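Local coordinates for protein CBIX (Paracoccus pantotrophus, PDB 4CCS) that catalyses the terminal step of siroheme biosynthesis, probably inserting ferrous iron into sirohydrochlorin as a class II-type chelatase, at residues G97-C102 with R140-G145. Residues are numbered along the deposited sequence; the frame is centred on the assembly and turned at random.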
# COMPACT_ATOMS: atom_id res chain seq x y z
N GLY A 97 -1.46 11.68 -0.99
CA GLY A 97 -0.03 11.74 -1.28
C GLY A 97 0.56 10.54 -2.01
O GLY A 97 1.73 10.59 -2.38
N LEU A 98 -0.23 9.47 -2.23
CA LEU A 98 0.31 8.26 -2.87
C LEU A 98 0.77 8.46 -4.34
O LEU A 98 1.87 8.01 -4.65
CB LEU A 98 -0.64 7.05 -2.73
CG LEU A 98 -0.09 5.66 -3.18
CD1 LEU A 98 1.22 5.32 -2.48
CD2 LEU A 98 -1.12 4.56 -2.96
N PRO A 99 0.01 9.18 -5.23
CA PRO A 99 0.51 9.35 -6.60
C PRO A 99 1.83 10.11 -6.69
O PRO A 99 2.70 9.71 -7.47
CB PRO A 99 -0.64 10.07 -7.33
CG PRO A 99 -1.85 9.66 -6.58
CD PRO A 99 -1.41 9.61 -5.14
N ALA A 100 2.02 11.15 -5.86
CA ALA A 100 3.28 11.92 -5.85
C ALA A 100 4.42 11.04 -5.31
O ALA A 100 5.53 11.07 -5.86
CB ALA A 100 3.13 13.17 -5.00
N LEU A 101 4.14 10.21 -4.30
CA LEU A 101 5.15 9.29 -3.76
C LEU A 101 5.65 8.30 -4.83
O LEU A 101 6.87 8.10 -4.96
CB LEU A 101 4.62 8.56 -2.50
CG LEU A 101 5.53 7.46 -1.92
CD1 LEU A 101 6.90 8.01 -1.54
CD2 LEU A 101 4.89 6.84 -0.74
N CYS A 102 4.72 7.70 -5.60
CA CYS A 102 5.04 6.76 -6.69
C CYS A 102 5.90 7.45 -7.73
O CYS A 102 6.88 6.87 -8.20
CB CYS A 102 3.77 6.18 -7.31
SG CYS A 102 2.81 5.13 -6.20
N ARG A 140 -4.96 1.60 -11.86
CA ARG A 140 -4.97 2.25 -13.19
C ARG A 140 -4.91 3.75 -13.05
O ARG A 140 -4.27 4.39 -13.88
CB ARG A 140 -6.17 1.82 -14.05
CG ARG A 140 -5.89 0.52 -14.81
CD ARG A 140 -7.05 0.12 -15.71
NE ARG A 140 -8.22 -0.26 -14.93
CZ ARG A 140 -8.48 -1.48 -14.50
NH1 ARG A 140 -7.65 -2.48 -14.78
NH2 ARG A 140 -9.56 -1.72 -13.77
N ARG A 141 -5.55 4.31 -12.00
CA ARG A 141 -5.49 5.76 -11.73
C ARG A 141 -4.03 6.16 -11.46
O ARG A 141 -3.58 7.20 -11.95
CB ARG A 141 -6.36 6.14 -10.52
CG ARG A 141 -7.82 6.39 -10.87
CD ARG A 141 -8.57 7.11 -9.75
NE ARG A 141 -8.68 6.33 -8.51
CZ ARG A 141 -9.60 5.39 -8.28
NH1 ARG A 141 -10.47 5.07 -9.22
NH2 ARG A 141 -9.63 4.76 -7.12
N ILE A 142 -3.29 5.31 -10.69
CA ILE A 142 -1.86 5.55 -10.41
C ILE A 142 -1.07 5.54 -11.75
O ILE A 142 -0.37 6.52 -12.05
CB ILE A 142 -1.26 4.57 -9.35
CG1 ILE A 142 -1.93 4.71 -7.94
CG2 ILE A 142 0.28 4.70 -9.27
CD1 ILE A 142 -1.70 6.03 -7.16
N ALA A 143 -1.19 4.46 -12.53
CA ALA A 143 -0.47 4.35 -13.82
C ALA A 143 -0.80 5.53 -14.75
O ALA A 143 0.12 6.11 -15.32
CB ALA A 143 -0.82 3.03 -14.51
N ALA A 144 -2.09 5.90 -14.87
CA ALA A 144 -2.51 7.03 -15.73
C ALA A 144 -1.93 8.37 -15.25
O ALA A 144 -1.68 9.24 -16.07
CB ALA A 144 -4.03 7.10 -15.82
N GLY A 145 -1.65 8.51 -13.94
CA GLY A 145 -1.04 9.73 -13.38
C GLY A 145 0.46 9.77 -13.62
O GLY A 145 1.04 10.86 -13.67
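I142 reaches across from helix 134-146 and lays its CD1 methyl over the pyrrolidine ring of P99, with I142 CD1 3.7 Å from P99 CG. All five ring atoms of P99 lie within about 4.2 Å of I142 CD1, CG nearest, so the methyl rests over the ring rather than against one edge, and the two side chains cross at about a right angle. The same methyl also meets L98, where I142 CD1 lies 4.3 Å from L98 CG. The other branch serves C102, whose SG is 4.0 Å from I142 CG2. Torsions explain this division: CG1 stands anti to the carbonyl carbon (chi1 -63°), and a second bend (chi2 -67°) folds CD1 towards P99 and L98, while CG2, anti to the backbone N, faces the sulfur. One isoleucine thus spans one turn near the start of helix 98-113, touching residues at i, i+1 and i+4. The short helical segments run 53° apart. Their axes come within 9.9 Å of each other. Helix 134-146 connects strands 121-126 and 152-157 in a beta-alpha-beta crossover, and its A143 packs on strand 152-157. Helix 98-113 leads into strand 121-126, and L98 also touches V209. The contact therefore joins two helices of the C-terminal alpha/beta half of the chelatase fold, with the side chain of C102 about 11 Å from the bound D-malate. No hydrogen bond or salt bridge crosses between the segments: the three contacts are apolar, so the local packing rests on van der Waals contact and burial of the isoleucine rather than on directed polar bonds.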